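PDB 3TCV: GCN5-related N-acetyltransferase from Brucella melitensis biovar Abortus 2308, which probably transfers the acetyl group of acetyl-CoA to an amine, possibly the N-terminal serine or alanine of a protein. Local coordinates for residues A144-F149 with A222-E227; Q218-W223 with K237-F242; S95-F100 with M118-A123; I127-I132 with R162-E167; D56-A61 with A112-L117. One frame throughout, in Å; residues are numbered along the deposited sequence. Where two conformers were deposited one is given.

Interaction 1: A144-F149 with A222-E227; sequences ATEAQF and AWLAPE
T145 meets the indole of W223 with every atom of its side chain. Its CB comes first, 3.6 Å from W223 CZ3. From there the two branches part: CG2 lies obliquely against the same benzo ring, 3.7 Å from W223 CZ3 and almost as near to CE3, while OG1 stands 3.8 Å from W223 CZ3. OG1 is anti to the carbonyl carbon (chi1 -70°) and CG2 anti to the backbone N, which leaves the methyl beside the carbonyl carbon and puts both branches on the six-membered ring. The hydroxyl finds its polar partner outside the pair, in R181 NH1, and R181 also makes a cation-pi contact with W223, so one arginine engages both residues. The contact joins the first turns of helix 142-158, the connecting helix of the beta-alpha-beta unit at the heart of the GNAT fold, to the C-terminal end of helix 213-224, which packs against it. L224 takes the next place along this seam and has the most surface buried in it. Its CD2 reaches E146 CB at 3.9 Å, whereas CD1 crosses to the F149 ring, 4.2 Å from F149 CD2. The carboxylate of E146 continues past L224, its chain extended, and is held by the backbone nitrogens of R42 and Y43; the hydroxyl of Y43 in turn bonds to L224 O.

Interaction 2: Q218-W223 with K237-F242; sequences QAYQAW and KTLQEF
L239 sets its CB on one aromatic ring of helix 213-224 and its CD2 on another, and the ring normals define how. Its CB lies over one face of the W223 indole, 4.3 Å from the centroid of the five-membered ring and 14° off the normal. Its CD2 stands over a face of Y220, 4.1 Å from that centroid and 16° off the normal, which makes both contacts CH-pi. F242 is turned the other way round: its own ring offers a face, to A222 CB at 4.0 Å from the centroid and to W223 N, while its CD2 lies in the plane of the indole at the edge, 3.8 Å from W223 CB. These residues pack helix 239-245, close to the C terminus, against helix 213-224, and a capping box starts the shorter helix: E241 N donates to T238 OG1 at 3.1 Å, and T238 N to E241 OE1 at 2.8 Å, meeting the carboxylate from above its plane. A219 is the small residue at the closest backbone approach, its CB 4.2 Å from F242 CB and its carbonyl oxygen 3.7 Å from L239 CD1. The Y220 hydroxyl bonds to F182 O, and W223 NE1 to Q235 OE1.

Interaction 3: S95-F100 with M118-A123; sequences SDDPLF and MRIDPA
The D97 carboxylate is the flat group of this contact, and its syn side is turned to two successive backbone N-H groups of residues 118-123. R119 N donates to D97 OD1 at 2.9 Å, using the syn lone pair, by a bent bond; I120 N donates to D97 OD2 at 3.0 Å, nearly straight at 168° but from out of the carboxylate plane. The residues flank the open end of the beta hairpin formed by strands 99-105 and 110-121, at the point where the second strand turns a corner at R119. That residue has a left-handed backbone conformation, and the corner lets both N-H groups face one acid. D97 reaches across because its CG is anti to the backbone N (chi1 -171°). I120 closes on the same carboxylate with its aliphatic part, CB lying 3.6 Å from D97 OD2, while its CD1 meets D96 O at 3.5 Å. Beyond the acid, the P98 ring packs its CB at 3.8 Å from M118 CB. The R119 guanidinium forms salt bridges with E165 and E128, which ties the corner to strands 126-134 and 163-169. On the loop itself, where a cis peptide bond precedes P98, S95 OG donates to P98 O at 2.7 Å, the donor tilted 22° from the carbonyl plane.

Interaction 4: I127-I132 with R162-E167; sequences IEIGSI and RRYEWE
I127 and E128 form the parallel bridges with Y164 and E165 that join the two strands of the beta-alpha-beta unit, and the strand axes diverge by 36°, the splay characteristic of GNAT enzymes, which usually receive acetyl-CoA there. Backbone bonds hold the near end: E165 N donates to I127 O at 2.8 Å, I127 N to R163 O, and I129 N to E165 O at 3.1 Å. Farther along, a water accepts from E167 N and lies within donating distance of I129 O and E128 OE2, though it need not serve both at once. Apolar packing lies on one face: I129 CG2 is 3.6 Å from Y164 CZ, I127 CG2 sits in the plane of the Y164 ring at its edge, and the I132 side chain crosses W166 at about a right angle, CD1 3.7 Å from W166 CH2. Y164 OH bonds to Q148. E128 and E165 lie on the other face, with R119 as polar partner. E167, salt-bridged to R201, brings OE1 to 2.5 Å from E128 OE1, the carboxylate planes 69° apart. R163, whose NH1 reaches R191 O of the second subunit, grips E165 side-on, its NE 2.9 Å from E165 OE1 and NH2 on the same oxygen from the opposite face.

Interaction 5: D56-A61 with A112-L117; sequences DELFAA and AGRQAL
L58 has the largest share of surface buried here, and its two methyl groups straddle R114 CG: both CD1 and CD2 lie 3.9 Å from that carbon. CD1 also rests on the strand backbone, 3.7 Å from G113 O. CG of L58 is anti to the backbone N (chi1 -178°), which swings the branches from the helix to the strand. A61, one turn on, points its CB toward the strand and meets A112 O at 3.8 Å, close to where the backbones come nearest, A61 CA lying 5.7 Å from A112 CA. R114 contributes only its aliphatic part; the chain bends at chi2 (79°), and the guanidinium runs on to S131 O and to E76, with which it forms a salt bridge. The strand carries a classic beta bulge, A112 and G113 both facing V103. The axes of the two segments pass 7.4 Å apart at 99°, so the helix crosses the strand nearly at a right angle. Helix 82-94 flanks the contact, with F85 on L58 and W88 on R114, while strands 99-105 and 126-134 border strand 110-121 on either side in the sheet.

Interactions 1 and 2 are neighbours, centres about 8 Å apart, because both use helix 213-224 and share A222 and W223. Interactions 3, 4 and 5 all reach the same sheet: interaction 3 lies about 10 Å from interaction 4 between centres, joined by the salt bridge R119 NH1 to E165 OE2 at 2.6 Å, and meets interaction 5 along strand 110-121. Q148 links the halves, its OE1 2.6 Å from Y164 OH of interaction 4, while A147 O probably accepts a hydrogen bond from Q115 NE2 of interaction 5. Interactions 2 and 3 lie farthest apart, about 29 Å between centres. Interaction 4 is closest to the chain centre, and its strand splay probably marks the acetyl-CoA cleft.

Interaction 1: A144-F149 with A222-E227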
# COMPACT_ATOMS: atom_id res chain seq x y z
N ALA B 144 -0.78 22.10 15.67
CA ALA B 144 -0.45 20.79 15.05
C ALA B 144 -1.67 19.89 14.97
O ALA B 144 -1.93 19.28 13.92
CB ALA B 144 0.67 20.08 15.82
N THR B 145 -2.45 19.84 16.05
CA THR B 145 -3.67 19.04 16.03
C THR B 145 -4.64 19.62 14.99
O THR B 145 -5.25 18.87 14.24
CB THR B 145 -4.33 18.96 17.43
OG1 THR B 145 -3.51 18.16 18.29
CG2 THR B 145 -5.78 18.40 17.37
N GLU B 146 -4.78 20.94 14.94
CA GLU B 146 -5.69 21.55 13.96
C GLU B 146 -5.22 21.37 12.50
O GLU B 146 -6.06 21.25 11.61
CB GLU B 146 -5.96 23.03 14.29
CG GLU B 146 -7.10 23.61 13.47
CD GLU B 146 -7.39 25.06 13.84
OE1 GLU B 146 -6.43 25.85 13.99
OE2 GLU B 146 -8.57 25.40 13.98
N ALA B 147 -3.90 21.32 12.26
CA ALA B 147 -3.36 21.02 10.93
C ALA B 147 -3.86 19.66 10.42
O ALA B 147 -4.25 19.52 9.24
CB ALA B 147 -1.85 21.04 10.95
N GLN B 148 -3.84 18.68 11.31
CA GLN B 148 -4.33 17.33 11.01
C GLN B 148 -5.85 17.39 10.76
O GLN B 148 -6.36 16.86 9.74
CB GLN B 148 -3.97 16.38 12.17
CG GLN B 148 -3.95 14.91 11.88
CD GLN B 148 -5.25 14.34 11.33
OE1 GLN B 148 -5.33 14.07 10.17
NE2 GLN B 148 -6.24 14.12 12.17
N PHE B 149 -6.56 18.04 11.70
CA PHE B 149 -8.01 18.17 11.67
C PHE B 149 -8.49 18.76 10.36
O PHE B 149 -9.46 18.27 9.77
CB PHE B 149 -8.53 19.07 12.81
CG PHE B 149 -10.03 19.23 12.81
CD1 PHE B 149 -10.86 18.17 13.15
CD2 PHE B 149 -10.61 20.44 12.43
CE1 PHE B 149 -12.25 18.32 13.13
CE2 PHE B 149 -12.00 20.60 12.41
CZ PHE B 149 -12.81 19.54 12.77
N ALA B 222 -14.42 19.86 20.24
CA ALA B 222 -14.48 20.13 21.67
C ALA B 222 -13.08 20.47 22.21
O ALA B 222 -12.92 21.43 22.96
CB ALA B 222 -15.06 18.94 22.42
N TRP B 223 -12.07 19.71 21.78
CA TRP B 223 -10.70 19.91 22.24
C TRP B 223 -10.09 21.21 21.75
O TRP B 223 -9.35 21.86 22.50
CB TRP B 223 -9.80 18.72 21.81
CG TRP B 223 -8.43 18.83 22.42
CD1 TRP B 223 -8.03 18.46 23.70
CD2 TRP B 223 -7.25 19.46 21.83
NE1 TRP B 223 -6.74 18.79 23.92
CE2 TRP B 223 -6.20 19.37 22.84
CE3 TRP B 223 -6.95 20.03 20.61
CZ2 TRP B 223 -4.92 19.84 22.62
CZ3 TRP B 223 -5.66 20.52 20.40
CH2 TRP B 223 -4.67 20.42 21.39
N LEU B 224 -10.41 21.60 20.52
CA LEU B 224 -9.88 22.81 19.92
C LEU B 224 -10.57 24.08 20.41
O LEU B 224 -10.06 25.16 20.22
CB LEU B 224 -10.01 22.76 18.40
CG LEU B 224 -9.08 21.76 17.70
CD1 LEU B 224 -9.51 21.59 16.27
CD2 LEU B 224 -7.62 22.18 17.74
N ALA B 225 -11.73 23.94 21.04
CA ALA B 225 -12.48 25.10 21.51
C ALA B 225 -11.64 25.93 22.47
O ALA B 225 -10.91 25.39 23.30
CB ALA B 225 -13.77 24.65 22.18
N PRO B 226 -11.73 27.28 22.38
CA PRO B 226 -10.95 28.12 23.29
C PRO B 226 -11.29 27.85 24.76
O PRO B 226 -10.42 27.94 25.61
CB PRO B 226 -11.32 29.56 22.85
CG PRO B 226 -12.71 29.41 22.29
CD PRO B 226 -12.65 28.08 21.55
N GLU B 227 -12.54 27.45 25.05
CA GLU B 227 -12.90 27.00 26.39
C GLU B 227 -11.97 25.93 26.97
O GLU B 227 -11.83 25.81 28.18
CB GLU B 227 -14.35 26.50 26.42

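Interaction 2: Q218-W223 with K237-F242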
# COMPACT_ATOMS: atom_id res chain seq x y z
N GLN B 218 -16.55 15.60 16.46
CA GLN B 218 -17.08 16.19 17.71
C GLN B 218 -15.99 16.33 18.78
O GLN B 218 -15.92 17.34 19.46
CB GLN B 218 -18.28 15.39 18.25
CG GLN B 218 -19.47 15.34 17.29
CD GLN B 218 -20.79 14.92 17.93
OE1 GLN B 218 -20.83 14.06 18.81
NE2 GLN B 218 -21.88 15.53 17.46
N ALA B 219 -15.13 15.31 18.90
CA ALA B 219 -14.10 15.30 19.94
C ALA B 219 -13.00 16.32 19.64
O ALA B 219 -12.49 16.97 20.56
CB ALA B 219 -13.51 13.89 20.08
N TYR B 220 -12.62 16.45 18.38
CA TYR B 220 -11.63 17.45 17.99
C TYR B 220 -12.19 18.87 18.21
O TYR B 220 -11.48 19.74 18.68
CB TYR B 220 -11.28 17.32 16.53
CG TYR B 220 -10.19 16.32 16.15
CD1 TYR B 220 -8.91 16.75 15.75
CD2 TYR B 220 -10.45 14.95 16.10
CE1 TYR B 220 -7.93 15.83 15.35
CE2 TYR B 220 -9.48 14.04 15.72
CZ TYR B 220 -8.22 14.47 15.35
OH TYR B 220 -7.29 13.53 14.92
N GLN B 221 -13.44 19.07 17.78
CA GLN B 221 -14.06 20.41 17.90
C GLN B 221 -14.11 20.81 19.37
O GLN B 221 -13.85 21.95 19.70
CB GLN B 221 -15.46 20.42 17.29
CG GLN B 221 -15.46 20.64 15.78
CD GLN B 221 -16.83 20.51 15.15
OE1 GLN B 221 -17.69 19.76 15.62
NE2 GLN B 221 -17.03 21.21 14.04
N ALA B 222 -14.42 19.86 20.24
CA ALA B 222 -14.48 20.13 21.67
C ALA B 222 -13.08 20.47 22.21
O ALA B 222 -12.92 21.43 22.96
CB ALA B 222 -15.06 18.94 22.42
N TRP B 223 -12.07 19.71 21.78
CA TRP B 223 -10.70 19.91 22.24
C TRP B 223 -10.09 21.21 21.75
O TRP B 223 -9.35 21.86 22.50
CB TRP B 223 -9.80 18.72 21.81
CG TRP B 223 -8.43 18.83 22.42
CD1 TRP B 223 -8.03 18.46 23.70
CD2 TRP B 223 -7.25 19.46 21.83
NE1 TRP B 223 -6.74 18.79 23.92
CE2 TRP B 223 -6.20 19.37 22.84
CE3 TRP B 223 -6.95 20.03 20.61
CZ2 TRP B 223 -4.92 19.84 22.62
CZ3 TRP B 223 -5.66 20.52 20.40
CH2 TRP B 223 -4.67 20.42 21.39
N LYS B 237 -8.50 19.44 29.18
CA LYS B 237 -8.64 18.00 28.95
C LYS B 237 -7.91 17.63 27.67
O LYS B 237 -7.72 18.47 26.78
CB LYS B 237 -10.10 17.60 28.84
CG LYS B 237 -10.89 17.69 30.15
CD LYS B 237 -12.27 17.07 30.02
CE LYS B 237 -13.23 17.90 29.15
NZ LYS B 237 -13.95 19.04 29.83
N THR B 238 -7.49 16.38 27.58
CA THR B 238 -6.73 15.92 26.42
C THR B 238 -7.67 15.43 25.31
O THR B 238 -8.86 15.15 25.55
CB THR B 238 -5.80 14.75 26.78
OG1 THR B 238 -6.60 13.62 27.12
CG2 THR B 238 -4.88 15.06 27.95
N LEU B 239 -7.14 15.31 24.11
CA LEU B 239 -7.90 14.82 22.95
C LEU B 239 -8.40 13.39 23.18
O LEU B 239 -9.56 13.10 22.90
CB LEU B 239 -7.10 14.94 21.63
CG LEU B 239 -7.82 14.57 20.34
CD1 LEU B 239 -9.17 15.28 20.17
CD2 LEU B 239 -6.98 14.76 19.08
N GLN B 240 -7.57 12.52 23.76
CA GLN B 240 -8.02 11.17 24.11
C GLN B 240 -9.16 11.20 25.14
O GLN B 240 -10.09 10.39 25.07
CB GLN B 240 -6.86 10.32 24.64
CG GLN B 240 -7.22 8.89 25.03
CD GLN B 240 -7.54 7.99 23.85
OE1 GLN B 240 -6.69 7.74 23.00
NE2 GLN B 240 -8.78 7.51 23.77
N GLU B 241 -9.08 12.12 26.09
CA GLU B 241 -10.16 12.28 27.07
C GLU B 241 -11.49 12.64 26.40
O GLU B 241 -12.51 12.04 26.70
CB GLU B 241 -9.77 13.27 28.16
CG GLU B 241 -8.78 12.68 29.14
CD GLU B 241 -8.08 13.69 30.04
OE1 GLU B 241 -8.19 14.91 29.82
OE2 GLU B 241 -7.40 13.24 30.98
N PHE B 242 -11.49 13.60 25.48
CA PHE B 242 -12.72 13.95 24.76
C PHE B 242 -13.26 12.79 23.91
O PHE B 242 -14.46 12.56 23.84
CB PHE B 242 -12.50 15.19 23.89
CG PHE B 242 -12.60 16.49 24.65
CD1 PHE B 242 -13.84 16.92 25.15
CD2 PHE B 242 -11.48 17.29 24.87
CE1 PHE B 242 -13.95 18.13 25.87
CE2 PHE B 242 -11.60 18.49 25.57
CZ PHE B 242 -12.83 18.91 26.04

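Interaction 3: S95-F100 with M118-A123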
# COMPACT_ATOMS: atom_id res chain seq x y z
N SER B 95 4.65 19.27 -7.04
CA SER B 95 4.11 17.90 -6.94
C SER B 95 2.58 17.85 -6.81
O SER B 95 2.00 18.66 -6.08
CB SER B 95 4.71 17.20 -5.71
OG SER B 95 4.34 15.85 -5.62
N ASP B 96 1.93 16.91 -7.50
CA ASP B 96 0.49 16.73 -7.30
C ASP B 96 0.20 15.56 -6.36
O ASP B 96 -0.90 15.46 -5.80
CB ASP B 96 -0.25 16.54 -8.63
CG ASP B 96 -0.30 17.81 -9.47
OD1 ASP B 96 -0.60 17.68 -10.67
OD2 ASP B 96 -0.06 18.93 -8.96
N ASP B 97 1.16 14.65 -6.21
CA ASP B 97 1.06 13.58 -5.24
C ASP B 97 2.48 13.18 -4.84
O ASP B 97 3.17 12.54 -5.64
CB ASP B 97 0.31 12.39 -5.84
CG ASP B 97 -0.03 11.31 -4.80
OD1 ASP B 97 0.62 11.30 -3.73
OD2 ASP B 97 -0.92 10.47 -5.09
N PRO B 98 2.92 13.54 -3.63
CA PRO B 98 2.15 14.21 -2.59
C PRO B 98 1.77 15.64 -2.96
O PRO B 98 2.54 16.32 -3.64
CB PRO B 98 3.11 14.24 -1.40
CG PRO B 98 4.16 13.22 -1.70
CD PRO B 98 4.30 13.27 -3.18
N LEU B 99 0.63 16.08 -2.45
CA LEU B 99 0.17 17.45 -2.58
C LEU B 99 0.52 18.18 -1.30
O LEU B 99 -0.13 17.99 -0.25
CB LEU B 99 -1.34 17.50 -2.83
CG LEU B 99 -1.95 18.86 -3.22
CD1 LEU B 99 -1.40 19.37 -4.55
CD2 LEU B 99 -3.47 18.75 -3.29
N PHE B 100 1.51 19.06 -1.38
CA PHE B 100 2.07 19.71 -0.21
C PHE B 100 1.39 21.00 0.16
O PHE B 100 1.00 21.80 -0.71
CB PHE B 100 3.57 19.99 -0.40
CG PHE B 100 4.44 18.78 -0.19
CD1 PHE B 100 4.95 18.49 1.07
CD2 PHE B 100 4.75 17.95 -1.25
CE1 PHE B 100 5.76 17.39 1.27
CE2 PHE B 100 5.56 16.84 -1.06
CZ PHE B 100 6.07 16.56 0.20
N MET B 118 -1.52 12.51 0.14
CA MET B 118 -0.70 11.67 -0.74
C MET B 118 -1.30 10.30 -0.92
O MET B 118 -2.24 9.94 -0.25
CB MET B 118 0.73 11.56 -0.19
CG MET B 118 0.84 10.92 1.19
SD MET B 118 2.53 11.09 1.85
CE MET B 118 3.27 9.71 0.99
N ARG B 119 -0.71 9.52 -1.82
CA ARG B 119 -1.23 8.22 -2.21
C ARG B 119 -2.73 8.34 -2.46
O ARG B 119 -3.55 7.58 -1.93
CB ARG B 119 -0.85 7.17 -1.17
CG ARG B 119 0.68 7.02 -1.10
CD ARG B 119 1.17 6.00 -0.09
NE ARG B 119 0.46 4.78 -0.29
CZ ARG B 119 -0.63 4.42 0.38
NH1 ARG B 119 -1.10 5.17 1.37
NH2 ARG B 119 -1.26 3.28 0.06
N ILE B 120 -3.04 9.31 -3.32
CA ILE B 120 -4.39 9.73 -3.60
C ILE B 120 -5.07 8.69 -4.52
O ILE B 120 -4.53 8.32 -5.58
CB ILE B 120 -4.39 11.15 -4.24
CG1 ILE B 120 -3.67 12.18 -3.34
CG2 ILE B 120 -5.82 11.60 -4.53
CD1 ILE B 120 -3.23 13.45 -4.05
N ASP B 121 -6.21 8.15 -4.07
CA ASP B 121 -6.97 7.14 -4.82
C ASP B 121 -8.42 7.58 -4.90
O ASP B 121 -9.25 7.12 -4.12
CB ASP B 121 -6.88 5.78 -4.15
CG ASP B 121 -7.64 4.70 -4.93
OD1 ASP B 121 -8.24 5.02 -5.98
OD2 ASP B 121 -7.63 3.53 -4.49
N PRO B 122 -8.73 8.48 -5.84
CA PRO B 122 -10.11 8.95 -6.01
C PRO B 122 -11.10 7.84 -6.36
O PRO B 122 -12.24 7.88 -5.90
CB PRO B 122 -9.98 9.94 -7.18
CG PRO B 122 -8.58 10.40 -7.13
CD PRO B 122 -7.80 9.19 -6.75
N ALA B 123 -10.67 6.83 -7.12
CA ALA B 123 -11.56 5.75 -7.54
C ALA B 123 -12.20 5.04 -6.36
O ALA B 123 -13.38 4.75 -6.37
CB ALA B 123 -10.81 4.73 -8.41

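Interaction 4: I127-I132 with R162-E167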
# COMPACT_ATOMS: atom_id res chain seq x y z
N ILE B 127 -7.10 8.01 0.83
CA ILE B 127 -6.06 9.01 0.79
C ILE B 127 -5.27 8.97 2.09
O ILE B 127 -5.76 8.42 3.08
CB ILE B 127 -6.69 10.40 0.57
CG1 ILE B 127 -5.66 11.41 0.14
CG2 ILE B 127 -7.48 10.85 1.79
CD1 ILE B 127 -6.31 12.64 -0.49
N GLU B 128 -4.05 9.50 2.05
CA GLU B 128 -3.15 9.51 3.23
C GLU B 128 -2.74 10.94 3.60
O GLU B 128 -2.53 11.79 2.72
CB GLU B 128 -1.91 8.64 2.96
CG GLU B 128 -0.79 8.74 4.00
CD GLU B 128 0.52 8.03 3.64
OE1 GLU B 128 0.50 7.02 2.92
OE2 GLU B 128 1.57 8.52 4.09
N ILE B 129 -2.66 11.19 4.90
CA ILE B 129 -1.94 12.37 5.40
C ILE B 129 -0.52 11.92 5.70
O ILE B 129 -0.32 11.06 6.52
CB ILE B 129 -2.59 13.04 6.65
CG1 ILE B 129 -1.69 14.20 7.10
CG2 ILE B 129 -2.87 12.03 7.80
CD1 ILE B 129 -2.28 15.12 8.15
N GLY B 130 0.46 12.49 5.02
CA GLY B 130 1.86 12.12 5.26
C GLY B 130 2.80 13.28 4.95
O GLY B 130 2.38 14.44 4.87
N SER B 131 4.07 12.93 4.80
CA SER B 131 5.11 13.91 4.58
C SER B 131 5.06 15.00 5.67
O SER B 131 5.26 16.17 5.38
CB SER B 131 4.94 14.57 3.19
OG SER B 131 4.81 13.60 2.15
N ILE B 132 4.75 14.63 6.89
CA ILE B 132 4.53 15.61 7.97
C ILE B 132 5.84 16.07 8.60
O ILE B 132 6.64 15.27 9.07
CB ILE B 132 3.65 15.00 9.10
CG1 ILE B 132 2.25 14.69 8.56
CG2 ILE B 132 3.60 15.94 10.31
CD1 ILE B 132 1.38 13.90 9.54
N ARG B 162 -13.65 7.52 1.85
CA ARG B 162 -14.10 6.39 2.66
C ARG B 162 -13.06 5.99 3.71
O ARG B 162 -13.38 5.32 4.67
CB ARG B 162 -14.29 5.13 1.79
CG ARG B 162 -15.23 5.22 0.63
CD ARG B 162 -15.47 3.84 0.06
NE ARG B 162 -16.23 3.00 0.98
CZ ARG B 162 -15.99 1.71 1.25
NH1 ARG B 162 -14.97 1.06 0.68
NH2 ARG B 162 -16.75 1.08 2.12
N ARG B 163 -11.79 6.30 3.44
CA ARG B 163 -10.66 5.77 4.21
C ARG B 163 -9.52 6.78 4.18
O ARG B 163 -9.09 7.26 3.09
CB ARG B 163 -10.21 4.43 3.58
CG ARG B 163 -8.90 3.83 4.10
CD ARG B 163 -8.47 2.59 3.32
NE ARG B 163 -7.12 2.19 3.74
CZ ARG B 163 -6.81 1.60 4.89
NH1 ARG B 163 -7.74 1.16 5.69
NH2 ARG B 163 -5.54 1.37 5.20
N TYR B 164 -9.03 7.13 5.38
CA TYR B 164 -8.00 8.16 5.58
C TYR B 164 -6.86 7.52 6.36
O TYR B 164 -7.06 6.96 7.43
CB TYR B 164 -8.64 9.30 6.36
CG TYR B 164 -7.79 10.51 6.67
CD1 TYR B 164 -7.14 11.21 5.67
CD2 TYR B 164 -7.69 10.97 7.97
CE1 TYR B 164 -6.41 12.35 5.99
CE2 TYR B 164 -6.97 12.11 8.30
CZ TYR B 164 -6.32 12.79 7.29
OH TYR B 164 -5.60 13.92 7.59
N GLU B 165 -5.67 7.50 5.75
CA GLU B 165 -4.59 6.68 6.25
C GLU B 165 -3.47 7.47 6.91
O GLU B 165 -3.17 8.61 6.51
CB GLU B 165 -3.95 5.89 5.10
CG GLU B 165 -4.86 4.92 4.38
CD GLU B 165 -4.28 4.36 3.10
OE1 GLU B 165 -4.58 3.19 2.83
OE2 GLU B 165 -3.56 5.09 2.34
N TRP B 166 -2.82 6.80 7.85
CA TRP B 166 -1.56 7.23 8.48
C TRP B 166 -0.60 6.07 8.43
O TRP B 166 -0.96 4.94 8.73
CB TRP B 166 -1.84 7.60 9.93
CG TRP B 166 -0.68 8.14 10.72
CD1 TRP B 166 0.42 7.46 11.22
CD2 TRP B 166 -0.54 9.52 11.23
NE1 TRP B 166 1.24 8.31 11.95
CE2 TRP B 166 0.71 9.56 11.97
CE3 TRP B 166 -1.28 10.69 11.09
CZ2 TRP B 166 1.17 10.74 12.57
CZ3 TRP B 166 -0.80 11.86 11.69
CH2 TRP B 166 0.39 11.88 12.42
N GLU B 167 0.63 6.30 7.98
CA GLU B 167 1.67 5.27 8.03
C GLU B 167 2.95 5.91 8.53
O GLU B 167 3.24 7.10 8.25
CB GLU B 167 1.91 4.58 6.67
CG GLU B 167 1.99 5.53 5.48
CD GLU B 167 2.82 5.04 4.31
OE1 GLU B 167 2.54 5.53 3.17
OE2 GLU B 167 3.76 4.23 4.49
O HOH W 1 1.33 8.99 6.98

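Interaction 5: D56-A61 with A112-L117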
# COMPACT_ATOMS: atom_id res chain seq x y z
N ASP B 56 11.71 30.68 2.41
CA ASP B 56 12.59 31.19 3.45
C ASP B 56 12.17 30.75 4.85
O ASP B 56 13.01 30.28 5.63
CB ASP B 56 12.71 32.71 3.37
CG ASP B 56 13.41 33.17 2.08
OD1 ASP B 56 13.99 32.32 1.34
OD2 ASP B 56 13.39 34.38 1.81
N GLU B 57 10.89 30.91 5.16
CA GLU B 57 10.40 30.57 6.49
C GLU B 57 10.38 29.06 6.69
O GLU B 57 10.63 28.59 7.79
CB GLU B 57 9.03 31.20 6.77
CG GLU B 57 9.08 32.72 6.88
CD GLU B 57 7.73 33.37 7.16
OE1 GLU B 57 6.72 32.67 7.38
OE2 GLU B 57 7.67 34.63 7.13
N LEU B 58 10.12 28.28 5.63
CA LEU B 58 10.13 26.81 5.80
C LEU B 58 11.57 26.34 5.95
O LEU B 58 11.84 25.40 6.70
CB LEU B 58 9.44 26.09 4.63
CG LEU B 58 9.38 24.57 4.74
CD1 LEU B 58 8.65 24.16 6.02
CD2 LEU B 58 8.72 23.99 3.49
N PHE B 59 12.50 26.99 5.25
CA PHE B 59 13.91 26.68 5.46
C PHE B 59 14.26 26.90 6.92
O PHE B 59 14.92 26.08 7.53
CB PHE B 59 14.85 27.52 4.58
CG PHE B 59 16.29 27.40 5.00
CD1 PHE B 59 16.99 26.23 4.80
CD2 PHE B 59 16.92 28.45 5.67
CE1 PHE B 59 18.30 26.11 5.24
CE2 PHE B 59 18.23 28.34 6.10
CZ PHE B 59 18.93 27.18 5.88
N ALA B 60 13.84 28.04 7.48
CA ALA B 60 14.09 28.36 8.87
C ALA B 60 13.57 27.27 9.80
O ALA B 60 14.29 26.75 10.66
CB ALA B 60 13.44 29.69 9.23
N ALA B 61 12.30 26.94 9.62
CA ALA B 61 11.66 25.87 10.42
C ALA B 61 12.40 24.53 10.31
O ALA B 61 12.49 23.77 11.28
CB ALA B 61 10.20 25.72 10.02
N ALA B 112 5.52 27.12 9.90
CA ALA B 112 6.02 26.31 11.01
C ALA B 112 6.36 24.88 10.61
O ALA B 112 7.00 24.16 11.35
CB ALA B 112 5.00 26.31 12.14
N GLY B 113 5.93 24.49 9.43
CA GLY B 113 6.16 23.13 8.94
C GLY B 113 5.47 22.89 7.64
O GLY B 113 5.06 23.84 6.94
N ARG B 114 5.30 21.62 7.31
CA ARG B 114 4.63 21.26 6.07
C ARG B 114 4.02 19.87 6.21
O ARG B 114 4.39 19.13 7.11
CB ARG B 114 5.60 21.36 4.87
CG ARG B 114 7.00 20.81 5.08
CD ARG B 114 7.12 19.29 4.99
NE ARG B 114 8.52 18.85 4.97
CZ ARG B 114 8.93 17.59 4.80
NH1 ARG B 114 8.06 16.60 4.65
NH2 ARG B 114 10.23 17.32 4.74
N GLN B 115 3.07 19.56 5.33
CA GLN B 115 2.39 18.25 5.33
C GLN B 115 1.75 18.04 3.96
O GLN B 115 1.66 18.99 3.19
CB GLN B 115 1.33 18.19 6.44
CG GLN B 115 0.21 19.22 6.32
CD GLN B 115 -0.74 19.24 7.52
OE1 GLN B 115 -0.30 19.22 8.66
NE2 GLN B 115 -2.05 19.33 7.26
N ALA B 116 1.28 16.83 3.68
CA ALA B 116 0.73 16.54 2.37
C ALA B 116 -0.40 15.53 2.41
O ALA B 116 -0.45 14.67 3.31
CB ALA B 116 1.84 16.04 1.44
N LEU B 117 -1.31 15.67 1.46
CA LEU B 117 -2.24 14.62 1.08
C LEU B 117 -1.55 13.83 -0.01
O LEU B 117 -0.99 14.42 -0.96
CB LEU B 117 -3.57 15.21 0.58
CG LEU B 117 -4.40 15.94 1.65
CD1 LEU B 117 -5.57 16.68 1.00
CD2 LEU B 117 -4.90 14.95 2.73